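Long-range contacts in phosphoribosylformylglycinamidine synthase 2 (Thermus thermophilus, PDB 3VIU), which belongs to the PurM-like (AIR synthase related) family, repeats its pair of N- and C-terminal domains along one chain, and holds ADP and magnesium: residues A465-V473 with T538-V546; A482-G490 with L501-S512. All coordinates share one frame; numbering follows the deposited sequence.

Interaction 1 of 2, residues A465-V473 with T538-V546; sequences ALAEACRNV and TAMVGVVGV. With MG (magnesium ion), chain D.
V541 and V543, facing helix 465-473 from the strand it packs on, share one side-chain setting: CG1 lies anti to the backbone N (chi1 180° in V541, 169° in V543) and CG2 anti to the carbonyl carbon, which brings both methyls of each valine to the helix. V541 sends its branches mainly to two consecutive helical residues. Its CG2 meets A465 CB at 3.6 Å, while its CG1 comes 3.8 Å from L466 CG, the leucine lying obliquely across the valine; A469 CB touches CG1 as well. One step along, V543 buries more surface than any other residue of the contact. Its CG2 is 3.5 Å from A469 CB and also touches C470 SG; its CG1 meets V473 CG2 at 4.0 Å. The last step needs no strand side chain at all, because V473 CG1 rests 4.0 Å from G545 CA. The small A465 and A469 on the helical face are consistent with the close approach of the axes, 7.7 Å, with the helix crossing its strand at only 29°. No hydrogen bond joins the two segments, and cohesion comes from close apolar packing.

A different side of the same helix serves the metal. N472 OD1 binds the magnesium ion at 2.6 Å, and ND2 of this amide donates to D448 OD1, so the group is held at both ends and its rotation is fixed. E468 OE1 accepts a hydrogen bond from one of two metal-bound waters, a second-shell contact, and D430 and D620 complete the protein ligands. R471 forms salt bridges with E599 and with D620, linking the helix to one of the two metal-binding aspartates. The whole is a helix packed on a mixed sheet in a PurM-type N-terminal domain, with its inner face in the core and N472 in the magnesium site.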
# COMPACT_ATOMS: atom_id res chain seq x y z
N ALA A 465 -6.71 6.76 8.14
CA ALA A 465 -5.78 6.32 7.10
C ALA A 465 -6.20 6.77 5.70
O ALA A 465 -5.39 7.35 4.97
CB ALA A 465 -5.62 4.80 7.14
N LEU A 466 -7.44 6.49 5.32
CA LEU A 466 -7.93 6.89 4.01
C LEU A 466 -7.95 8.42 3.91
O LEU A 466 -7.53 9.01 2.91
CB LEU A 466 -9.33 6.34 3.75
CG LEU A 466 -9.61 5.91 2.30
CD1 LEU A 466 -11.09 5.58 2.14
CD2 LEU A 466 -9.19 7.00 1.34
N ALA A 467 -8.45 9.06 4.96
CA ALA A 467 -8.51 10.51 5.00
C ALA A 467 -7.11 11.10 4.78
O ALA A 467 -6.91 11.90 3.86
CB ALA A 467 -9.08 10.98 6.34
N GLU A 468 -6.15 10.69 5.60
CA GLU A 468 -4.78 11.18 5.50
C GLU A 468 -4.20 10.97 4.10
O GLU A 468 -3.66 11.90 3.50
CB GLU A 468 -3.88 10.51 6.53
CG GLU A 468 -2.49 11.14 6.61
CD GLU A 468 -1.62 10.57 7.73
OE1 GLU A 468 -0.57 11.19 8.05
OE2 GLU A 468 -1.97 9.50 8.29
N ALA A 469 -4.30 9.75 3.58
CA ALA A 469 -3.77 9.46 2.25
C ALA A 469 -4.38 10.41 1.22
O ALA A 469 -3.67 10.97 0.38
CB ALA A 469 -4.04 8.01 1.88
N CYS A 470 -5.69 10.60 1.27
CA CYS A 470 -6.35 11.50 0.34
C CYS A 470 -5.91 12.95 0.56
O CYS A 470 -5.76 13.71 -0.39
CB CYS A 470 -7.86 11.40 0.48
SG CYS A 470 -8.53 9.85 -0.12
N ARG A 471 -5.69 13.31 1.83
CA ARG A 471 -5.27 14.66 2.17
C ARG A 471 -3.88 14.93 1.59
O ARG A 471 -3.62 15.99 1.04
CB ARG A 471 -5.25 14.86 3.69
CG ARG A 471 -5.06 16.32 4.13
CD ARG A 471 -4.89 16.44 5.63
NE ARG A 471 -5.92 15.68 6.34
CZ ARG A 471 -5.67 14.71 7.22
NH1 ARG A 471 -6.68 14.09 7.81
NH2 ARG A 471 -4.42 14.37 7.51
N ASN A 472 -3.00 13.94 1.72
CA ASN A 472 -1.64 14.08 1.22
C ASN A 472 -1.56 14.30 -0.28
O ASN A 472 -0.70 15.05 -0.76
CB ASN A 472 -0.80 12.88 1.62
CG ASN A 472 -0.39 12.92 3.07
OD1 ASN A 472 0.09 13.94 3.55
ND2 ASN A 472 -0.58 11.81 3.78
N VAL A 473 -2.45 13.64 -1.02
CA VAL A 473 -2.50 13.79 -2.46
C VAL A 473 -3.12 15.14 -2.80
O VAL A 473 -2.65 15.84 -3.69
CB VAL A 473 -3.32 12.65 -3.10
CG1 VAL A 473 -3.73 13.02 -4.52
CG2 VAL A 473 -2.50 11.38 -3.11
N THR A 538 -4.05 -2.88 11.15
CA THR A 538 -3.34 -2.06 10.20
C THR A 538 -3.90 -2.04 8.78
O THR A 538 -3.75 -3.00 8.02
CB THR A 538 -1.85 -2.47 10.13
OG1 THR A 538 -1.27 -2.35 11.43
CG2 THR A 538 -1.09 -1.58 9.18
N ALA A 539 -4.55 -0.94 8.43
CA ALA A 539 -5.09 -0.78 7.10
C ALA A 539 -4.19 0.23 6.40
O ALA A 539 -4.32 1.44 6.60
CB ALA A 539 -6.53 -0.26 7.16
N MSE A 540 -3.26 -0.27 5.59
CA MSE A 540 -2.36 0.60 4.86
C MSE A 540 -3.07 1.03 3.59
O MSE A 540 -3.23 0.26 2.65
CB MSE A 540 -1.06 -0.14 4.56
CG MSE A 540 -0.29 -0.42 5.84
SE MSE A 540 0.98 -1.88 5.71
CE MSE A 540 2.21 -1.31 7.10
N VAL A 541 -3.51 2.28 3.59
CA VAL A 541 -4.25 2.87 2.49
C VAL A 541 -3.38 3.60 1.49
O VAL A 541 -2.66 4.54 1.84
CB VAL A 541 -5.30 3.86 3.02
CG1 VAL A 541 -6.09 4.48 1.87
CG2 VAL A 541 -6.24 3.13 3.99
N GLY A 542 -3.45 3.16 0.24
CA GLY A 542 -2.69 3.78 -0.83
C GLY A 542 -3.68 4.52 -1.71
O GLY A 542 -4.71 3.96 -2.11
N VAL A 543 -3.38 5.78 -1.99
CA VAL A 543 -4.25 6.60 -2.82
C VAL A 543 -3.52 7.17 -4.02
O VAL A 543 -2.39 7.65 -3.91
CB VAL A 543 -4.85 7.78 -2.02
CG1 VAL A 543 -5.54 8.76 -2.97
CG2 VAL A 543 -5.83 7.27 -0.98
N VAL A 544 -4.18 7.12 -5.17
CA VAL A 544 -3.60 7.65 -6.39
C VAL A 544 -4.49 8.79 -6.87
O VAL A 544 -5.71 8.72 -6.77
CB VAL A 544 -3.51 6.58 -7.50
CG1 VAL A 544 -3.10 7.23 -8.82
CG2 VAL A 544 -2.48 5.52 -7.12
N GLY A 545 -3.86 9.84 -7.38
CA GLY A 545 -4.60 10.97 -7.90
C GLY A 545 -3.83 11.58 -9.06
O GLY A 545 -2.69 11.19 -9.31
N VAL A 546 -4.43 12.53 -9.76
CA VAL A 546 -3.75 13.17 -10.87
C VAL A 546 -3.82 14.68 -10.76
O VAL A 546 -4.68 15.22 -10.07
CB VAL A 546 -4.35 12.74 -12.22
CG1 VAL A 546 -5.82 13.12 -12.27
CG2 VAL A 546 -3.58 13.38 -13.36
MG MG D . 1.77 14.59 5.41
O HOH W 1 -0.05 13.67 6.83
O HOH W 2 2.31 16.07 7.40

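Interaction 2 of 2, residues A482-G490 with L501-S512; sequences AYTDGLNLG and LAETIAGLKEAS. With ADP (adenosine-5'-diphosphate), chain B.
Strand 482-488 and helix 501-512 make a buried helix-on-sheet contact, in which Y483, D485, L487 and the following L489 point at the helix that comes next in the chain. The axes run nearly antiparallel, at 163° and 10.1 Å apart, a separation spanned mainly by the side chains of Y483, L487, L489, L501 and L508 and bridged by no hydrogen bond. L487 is the central piece. The side chains of L487 and T504 slide past each other in opposite directions, CD2 of L487 lying 3.8 Å from T504 CG2; the same methyl touches L508 CD2. L487 crosses I505 at about a right angle, its CD1 being 3.9 Å from I505 CG1. Beyond the strand end, L489 lies across L501 and sets CD2 just 3.3 Å from L501 N, close against the helix backbone.

This is the first half of a beta-alpha-beta crossover: helix 495-515 carries the chain from strand 479-488 to its parallel neighbour 519-525. Near the far end of the helical segment, Y483 takes CG between the backbone N and the carbonyl carbon (chi1 74°), which turns the ring to the helix. The ring crosses L508 obliquely and leaves its OH 3.9 Å from L508 CB. S512 OG stands at the ring edge, 3.9 Å from Y483 CE1, while its hydrogen-bonding partner is V517 O. T504 OG1, by contrast, bonds back within its own helix, to E500 O.

The same strand face reaches the ADP pocket. D485 OD1 accepts a hydrogen bond of 3.0 Å from ADP N6, with an angle of 145° at the hydrogen, and OD2 lies beside ADP N1. L508 CD2 packs against that carboxylate, 3.7 Å from D485 OD1. L487 CG and CD1 both approach ADP N6.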
# COMPACT_ATOMS: atom_id res chain seq x y z
N ALA A 482 -8.91 7.03 -6.46
CA ALA A 482 -9.31 5.77 -5.85
C ALA A 482 -8.24 5.33 -4.88
O ALA A 482 -7.18 5.95 -4.80
CB ALA A 482 -9.51 4.70 -6.91
N TYR A 483 -8.50 4.27 -4.13
CA TYR A 483 -7.50 3.79 -3.21
C TYR A 483 -7.34 2.29 -3.26
O TYR A 483 -8.10 1.59 -3.93
CB TYR A 483 -7.83 4.23 -1.78
CG TYR A 483 -8.95 3.47 -1.13
CD1 TYR A 483 -10.28 3.87 -1.30
CD2 TYR A 483 -8.70 2.36 -0.33
CE1 TYR A 483 -11.32 3.18 -0.69
CE2 TYR A 483 -9.72 1.66 0.28
CZ TYR A 483 -11.03 2.07 0.10
OH TYR A 483 -12.04 1.35 0.68
N THR A 484 -6.33 1.80 -2.56
CA THR A 484 -6.01 0.39 -2.46
C THR A 484 -5.76 0.21 -0.96
O THR A 484 -5.13 1.06 -0.33
CB THR A 484 -4.73 0.06 -3.27
OG1 THR A 484 -4.49 -1.36 -3.25
CG2 THR A 484 -3.53 0.79 -2.69
N ASP A 485 -6.27 -0.87 -0.38
CA ASP A 485 -6.08 -1.09 1.05
C ASP A 485 -5.43 -2.42 1.37
O ASP A 485 -5.93 -3.49 0.99
CB ASP A 485 -7.41 -1.01 1.79
CG ASP A 485 -8.38 -2.09 1.37
OD1 ASP A 485 -8.88 -2.83 2.24
OD2 ASP A 485 -8.64 -2.20 0.15
N GLY A 486 -4.30 -2.35 2.07
CA GLY A 486 -3.61 -3.55 2.47
C GLY A 486 -3.98 -3.79 3.92
O GLY A 486 -3.45 -3.13 4.81
N LEU A 487 -4.90 -4.70 4.17
CA LEU A 487 -5.31 -4.99 5.54
C LEU A 487 -4.36 -6.01 6.18
O LEU A 487 -4.00 -7.01 5.56
CB LEU A 487 -6.74 -5.54 5.56
CG LEU A 487 -7.82 -4.69 4.87
CD1 LEU A 487 -9.18 -5.33 5.12
CD2 LEU A 487 -7.80 -3.25 5.39
N ASN A 488 -3.97 -5.74 7.42
CA ASN A 488 -3.09 -6.61 8.20
C ASN A 488 -3.66 -6.66 9.61
O ASN A 488 -3.76 -5.63 10.28
CB ASN A 488 -1.68 -6.05 8.24
CG ASN A 488 -1.12 -5.78 6.86
OD1 ASN A 488 -0.52 -6.66 6.24
ND2 ASN A 488 -1.33 -4.57 6.36
N LEU A 489 -4.06 -7.85 10.05
CA LEU A 489 -4.64 -8.02 11.37
C LEU A 489 -4.26 -9.35 12.00
O LEU A 489 -3.55 -10.17 11.40
CB LEU A 489 -6.16 -7.92 11.30
CG LEU A 489 -6.72 -6.54 10.95
CD1 LEU A 489 -7.23 -6.57 9.52
CD2 LEU A 489 -7.84 -6.15 11.91
N GLY A 490 -4.72 -9.56 13.22
CA GLY A 490 -4.45 -10.79 13.92
C GLY A 490 -5.44 -11.82 13.43
O GLY A 490 -6.12 -11.61 12.42
N LEU A 501 -11.08 -6.60 12.58
CA LEU A 501 -11.19 -6.73 11.13
C LEU A 501 -12.47 -6.07 10.67
O LEU A 501 -12.49 -5.35 9.68
CB LEU A 501 -11.21 -8.21 10.73
CG LEU A 501 -11.52 -8.51 9.26
CD1 LEU A 501 -10.43 -7.96 8.34
CD2 LEU A 501 -11.66 -10.01 9.08
N ALA A 502 -13.54 -6.30 11.41
CA ALA A 502 -14.83 -5.74 11.07
C ALA A 502 -14.82 -4.22 11.18
O ALA A 502 -15.29 -3.53 10.27
CB ALA A 502 -15.92 -6.35 11.96
N GLU A 503 -14.29 -3.69 12.28
CA GLU A 503 -14.24 -2.24 12.47
C GLU A 503 -13.32 -1.58 11.44
O GLU A 503 -13.58 -0.47 10.98
CB GLU A 503 -13.74 -1.90 13.88
CG GLU A 503 -14.74 -2.20 14.99
CD GLU A 503 -15.90 -1.25 14.98
OE1 GLU A 503 -17.03 -1.67 14.66
OE2 GLU A 503 -15.67 -0.06 15.28
N THR A 504 -12.23 -2.26 11.09
CA THR A 504 -11.30 -1.72 10.12
C THR A 504 -12.02 -1.55 8.79
O THR A 504 -11.97 -0.49 8.17
CB THR A 504 -10.08 -2.65 9.94
OG1 THR A 504 -9.34 -2.69 11.17
CG2 THR A 504 -9.17 -2.15 8.81
N ILE A 505 -12.72 -2.59 8.36
CA ILE A 505 -13.45 -2.50 7.11
C ILE A 505 -14.57 -1.45 7.16
O ILE A 505 -14.78 -0.71 6.20
CB ILE A 505 -14.01 -3.88 6.70
CG1 ILE A 505 -12.84 -4.79 6.30
CG2 ILE A 505 -15.03 -3.72 5.57
CD1 ILE A 505 -13.22 -6.16 5.74
N ALA A 506 -15.28 -1.36 8.28
CA ALA A 506 -16.35 -0.37 8.41
C ALA A 506 -15.73 1.03 8.36
O ALA A 506 -16.32 1.96 7.82
CB ALA A 506 -17.12 -0.56 9.72
N GLY A 507 -14.53 1.17 8.91
CA GLY A 507 -13.86 2.45 8.89
C GLY A 507 -13.61 2.94 7.48
O GLY A 507 -13.90 4.09 7.16
N LEU A 508 -13.06 2.07 6.64
CA LEU A 508 -12.77 2.41 5.24
C LEU A 508 -14.05 2.78 4.49
O LEU A 508 -14.10 3.79 3.78
CB LEU A 508 -12.09 1.22 4.56
CG LEU A 508 -10.56 1.19 4.47
CD1 LEU A 508 -9.92 2.04 5.55
CD2 LEU A 508 -10.09 -0.25 4.55
N LYS A 509 -15.08 1.97 4.66
CA LYS A 509 -16.36 2.20 4.01
C LYS A 509 -16.84 3.62 4.29
O LYS A 509 -17.16 4.38 3.38
CB LYS A 509 -17.39 1.20 4.54
CG LYS A 509 -18.82 1.48 4.13
CD LYS A 509 -19.78 0.66 4.98
CE LYS A 509 -21.23 0.85 4.54
NZ LYS A 509 -21.68 2.28 4.53
N GLU A 510 -16.86 3.96 5.57
CA GLU A 510 -17.32 5.27 6.01
C GLU A 510 -16.49 6.42 5.45
O GLU A 510 -17.05 7.43 5.02
CB GLU A 510 -17.34 5.31 7.53
CG GLU A 510 -17.94 6.57 8.11
CD GLU A 510 -18.31 6.39 9.58
OE1 GLU A 510 -18.65 7.40 10.23
OE2 GLU A 510 -18.27 5.23 10.07
N ALA A 511 -15.17 6.28 5.44
CA ALA A 511 -14.31 7.33 4.91
C ALA A 511 -14.46 7.39 3.40
O ALA A 511 -14.49 8.47 2.80
CB ALA A 511 -12.85 7.06 5.28
N SER A 512 -14.56 6.22 2.78
CA SER A 512 -14.70 6.12 1.34
C SER A 512 -15.97 6.79 0.85
O SER A 512 -15.95 7.53 -0.14
CB SER A 512 -14.71 4.65 0.93
OG SER A 512 -14.93 4.52 -0.46
PB ADP B . -2.46 -11.92 -5.89
O1B ADP B . -2.41 -13.22 -5.16
O2B ADP B . -1.50 -10.86 -5.16
O3B ADP B . -1.95 -12.19 -7.48
PA ADP B . -4.90 -11.87 -4.67
O1A ADP B . -5.54 -13.16 -5.04
O2A ADP B . -3.98 -12.10 -3.35
O3A ADP B . -3.99 -11.34 -5.93
O5' ADP B . -6.00 -10.72 -4.30
C5' ADP B . -7.32 -11.22 -4.57
C4' ADP B . -8.22 -10.19 -5.31
O4' ADP B . -9.13 -9.52 -4.38
C3' ADP B . -7.44 -9.05 -6.02
O3' ADP B . -8.15 -8.65 -7.20
C2' ADP B . -7.39 -7.95 -4.96
O2' ADP B . -7.22 -6.65 -5.54
C1' ADP B . -8.73 -8.11 -4.23
N9 ADP B . -8.62 -7.75 -2.81
C8 ADP B . -8.05 -8.50 -1.82
N7 ADP B . -8.12 -7.88 -0.68
C5 ADP B . -8.74 -6.69 -0.85
C6 ADP B . -9.10 -5.61 -0.00
N6 ADP B . -8.80 -5.65 1.35
N1 ADP B . -9.73 -4.54 -0.54
C2 ADP B . -10.02 -4.48 -1.85
N3 ADP B . -9.70 -5.48 -2.68
C4 ADP B . -9.07 -6.58 -2.23

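Overall arrangement
Helix 458-475 comes first along the chain and leads directly into strand 479-488, which is followed by helix 495-515. Interaction 2 closes the short loop between these last two elements. The chain then forms strand 519-525 and returns through 538-548, where interaction 1 closes a longer loop that encloses the whole of interaction 2. The two are joined through the sheet: strands 479-488 and 538-548 are antiparallel neighbours, with T484 N probably hydrogen-bonded to G542 O at 2.7 Å. The helices also meet, L466 CD1 lying 3.6 Å from S512 N. Together the contacts bring two helices onto one sheet, between the magnesium site and the ADP pocket.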